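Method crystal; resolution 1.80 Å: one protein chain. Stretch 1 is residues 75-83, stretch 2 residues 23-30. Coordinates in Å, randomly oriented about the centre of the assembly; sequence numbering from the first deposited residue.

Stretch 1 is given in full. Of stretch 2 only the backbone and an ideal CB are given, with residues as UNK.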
# COMPACT_ATOMS: atom_id res chain seq x y z
N ASN A 75 30.49 -18.16 11.06
CA ASN A 75 29.13 -18.08 10.45
C ASN A 75 28.95 -19.03 9.27
O ASN A 75 29.76 -19.05 8.34
CB ASN A 75 28.82 -16.64 9.99
CG ASN A 75 27.74 -15.96 10.82
OD1 ASN A 75 26.73 -16.58 11.17
ND2 ASN A 75 27.94 -14.68 11.13
N THR A 76 27.89 -19.82 9.32
CA THR A 76 27.41 -20.55 8.15
C THR A 76 26.57 -19.64 7.22
O THR A 76 26.32 -20.00 6.07
CB THR A 76 26.57 -21.78 8.57
OG1 THR A 76 26.36 -22.64 7.45
CG2 THR A 76 25.20 -21.37 9.16
N SER A 77 26.16 -18.47 7.71
CA SER A 77 25.20 -17.63 7.01
C SER A 77 25.73 -16.95 5.75
O SER A 77 26.71 -16.19 5.79
CB SER A 77 24.65 -16.54 7.95
OG SER A 77 24.04 -15.51 7.20
N LYS A 78 25.05 -17.19 4.63
CA LYS A 78 25.38 -16.50 3.38
C LYS A 78 25.10 -14.99 3.47
O LYS A 78 25.87 -14.19 2.95
CB LYS A 78 24.62 -17.14 2.22
CG LYS A 78 25.21 -18.49 1.84
CD LYS A 78 24.39 -19.21 0.78
CE LYS A 78 25.14 -20.41 0.25
NZ LYS A 78 24.45 -21.05 -0.90
N LEU A 79 24.03 -14.60 4.16
CA LEU A 79 23.73 -13.17 4.34
C LEU A 79 24.85 -12.47 5.09
O LEU A 79 25.33 -11.42 4.67
CB LEU A 79 22.42 -12.96 5.12
CG LEU A 79 21.11 -12.85 4.36
CD1 LEU A 79 19.98 -12.66 5.36
CD2 LEU A 79 21.14 -11.73 3.33
N ASP A 80 25.25 -13.06 6.21
CA ASP A 80 26.28 -12.48 7.07
C ASP A 80 27.64 -12.40 6.36
O ASP A 80 28.41 -11.48 6.60
CB ASP A 80 26.39 -13.28 8.37
CG ASP A 80 25.11 -13.20 9.24
OD1 ASP A 80 24.25 -12.30 9.02
OD2 ASP A 80 24.96 -14.05 10.14
N ASN A 81 27.90 -13.35 5.46
CA ASN A 81 29.17 -13.43 4.74
C ASN A 81 29.21 -12.73 3.38
O ASN A 81 30.19 -12.89 2.64
CB ASN A 81 29.57 -14.91 4.59
CG ASN A 81 29.91 -15.54 5.93
OD1 ASN A 81 30.72 -15.00 6.69
ND2 ASN A 81 29.30 -16.68 6.23
N LEU A 82 28.17 -11.96 3.03
CA LEU A 82 28.16 -11.22 1.77
C LEU A 82 29.29 -10.23 1.70
O LEU A 82 29.61 -9.59 2.69
CB LEU A 82 26.85 -10.44 1.59
CG LEU A 82 25.57 -11.21 1.30
CD1 LEU A 82 24.39 -10.25 1.42
CD2 LEU A 82 25.59 -11.90 -0.06
N PRO A 83 29.89 -10.05 0.50
CA PRO A 83 30.81 -8.93 0.36
C PRO A 83 30.10 -7.61 0.64
O PRO A 83 28.86 -7.53 0.53
CB PRO A 83 31.24 -8.98 -1.12
CG PRO A 83 30.67 -10.23 -1.68
CD PRO A 83 29.59 -10.71 -0.77
N UNK A 23 24.99 -8.51 16.29
CA UNK A 23 25.95 -9.60 16.15
C UNK A 23 26.01 -10.11 14.72
O UNK A 23 27.04 -10.63 14.29
CB UNK A 23 25.59 -10.75 17.10
N UNK A 24 24.91 -9.97 13.98
CA UNK A 24 24.82 -10.47 12.61
C UNK A 24 24.08 -9.49 11.70
O UNK A 24 23.24 -8.72 12.16
CB UNK A 24 24.12 -11.83 12.59
N UNK A 25 24.40 -9.55 10.41
CA UNK A 25 23.74 -8.73 9.39
C UNK A 25 22.27 -9.12 9.31
O UNK A 25 21.41 -8.27 9.14
CB UNK A 25 24.42 -8.89 8.03
N UNK A 26 22.00 -10.42 9.45
CA UNK A 26 20.63 -10.91 9.44
C UNK A 26 19.79 -10.24 10.53
O UNK A 26 18.67 -9.80 10.28
CB UNK A 26 20.61 -12.43 9.62
N UNK A 27 20.32 -10.16 11.75
CA UNK A 27 19.58 -9.51 12.82
C UNK A 27 19.38 -8.00 12.57
O UNK A 27 18.31 -7.44 12.88
CB UNK A 27 20.31 -9.73 14.15
N UNK A 28 20.39 -7.35 12.00
CA UNK A 28 20.27 -5.94 11.58
C UNK A 28 19.13 -5.76 10.55
O UNK A 28 18.29 -4.86 10.68
CB UNK A 28 21.59 -5.45 10.99
N UNK A 29 19.09 -6.64 9.56
CA UNK A 29 18.03 -6.62 8.53
C UNK A 29 16.64 -6.79 9.18
O UNK A 29 15.70 -6.07 8.83
CB UNK A 29 18.27 -7.72 7.50
N UNK A 30 16.53 -7.70 10.14
CA UNK A 30 15.24 -7.95 10.79
C UNK A 30 14.77 -6.72 11.56
O UNK A 30 13.58 -6.41 11.56
CB UNK A 30 15.34 -9.15 11.73

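Position 23 lies in the loop before the helix, its CA-to-CB bond sideways and nothing of stretch 1 within 5.5 Å of the ideal CB. Stretch 1 barely restricts the choice; a polar residue able to serve the helix start would do well. It is Asp 23, which accepts a hydrogen bond from the side chain of residue 27.

At position 24 the backbone is extended (phi/psi -140/154) and the helix begins at the next residue, the classic N-cap setting, where Ser, Thr, Asp or Asn can accept from a free backbone NH. The CB points toward stretch 1, with the ideal CB 3.4 Å from Asp 80 OD2 and 5.0 Å from Asn 75 ND2. So near a carboxylate, a second acid looks less apt than a small hydroxyl. Thr 24 fits: its OG1 takes the capping bond from the backbone N of residue 27 at 3.0 Å, while its CB rests 3.4 Å from Asp 80 OD2.

Position 25 opens the helix and points toward stretch 1. The ideal CB is 3.6 Å from Asp 80 OD1 and 4.3 Å from Leu 79 O, and beyond Leu 79 O lies the side chain of Leu 82. A long apolar or aromatic residue could reach past that carbonyl to it. Phe 25, at chi1 t, does so: its ring edge meets Leu 79 O (3.5 Å from CD2) and Leu 82 CD1 (4.3 Å from CE2). Its backbone N gives a hydrogen bond to a water, which in turn donates weakly to Asp 80 O.

The key to position 26 is its backbone: N donates to Asp 80 OD1 at 3.0 Å and 158°, a bond that any residue but proline could make. The ideal CB points sideways, 3.7 Å from that OD1 and 4.3 Å from Leu 79 CD1. A long chain with an aliphatic stem, Lys, Arg, Met or Gln, would suit. Lys 26 lays CG 4.2 Å from Leu 79 CD1, and its end leads away to a partner elsewhere in the structure.

Positions 27 and 28 lack stretch 1 neighbours near their ideal CBs and leave the choice open. They are His 27, whose backbone N donates the capping bond to Thr 24 OG1 and whose ND1 donates to Asp 23 OD1 at 2.8 Å, and Leu 28.

Position 29 points toward stretch 1, yet its ideal CB has nothing within 5.5 Å; the methyls of Leu 79 lie just past that limit, CD1 about 5.7 Å and CD2 about 6.5 Å from the ideal CB of 29, so a reaching apolar chain such as Ile, Leu or Met is favoured. Ile 29 extends CD1 to 4.2 Å from Leu 79 CD2.

Position 30 is out of reach, so stretch 1 sets no preference and most helix-compatible residues would do; Cys 30 makes no contact with stretch 1.

Stretch 2 23-30: DTFKHLIC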
# COMPACT_ATOMS: atom_id res chain seq x y z
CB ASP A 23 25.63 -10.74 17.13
CG ASP A 23 24.28 -11.39 16.88
OD1 ASP A 23 23.38 -10.74 16.30
OD2 ASP A 23 24.10 -12.56 17.29
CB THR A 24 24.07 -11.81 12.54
OG1 THR A 24 22.70 -11.63 12.90
CG2 THR A 24 24.69 -12.86 13.48
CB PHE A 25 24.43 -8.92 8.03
CG PHE A 25 23.95 -7.99 6.93
CD1 PHE A 25 23.77 -6.63 7.17
CD2 PHE A 25 23.71 -8.47 5.65
CE1 PHE A 25 23.35 -5.77 6.16
CE2 PHE A 25 23.29 -7.62 4.63
CZ PHE A 25 23.10 -6.27 4.89
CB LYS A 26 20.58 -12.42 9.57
CG LYS A 26 19.17 -12.98 9.51
CD LYS A 26 19.13 -14.49 9.64
CE LYS A 26 18.88 -14.95 11.06
NZ LYS A 26 18.73 -16.43 11.11
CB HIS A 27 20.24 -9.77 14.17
CG HIS A 27 20.02 -11.16 14.69
ND1 HIS A 27 20.91 -11.78 15.54
CD2 HIS A 27 19.01 -12.04 14.49
CE1 HIS A 27 20.46 -12.99 15.84
NE2 HIS A 27 19.31 -13.17 15.22
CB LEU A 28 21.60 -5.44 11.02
CG LEU A 28 21.75 -3.92 10.87
CD1 LEU A 28 23.22 -3.50 10.91
CD2 LEU A 28 21.11 -3.44 9.59
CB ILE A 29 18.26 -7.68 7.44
CG1 ILE A 29 19.46 -7.29 6.57
CG2 ILE A 29 17.05 -7.83 6.54
CD1 ILE A 29 19.96 -8.41 5.68
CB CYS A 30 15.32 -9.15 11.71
SG CYS A 30 15.46 -10.71 10.81
O HOH W 1 27.12 -10.43 9.57
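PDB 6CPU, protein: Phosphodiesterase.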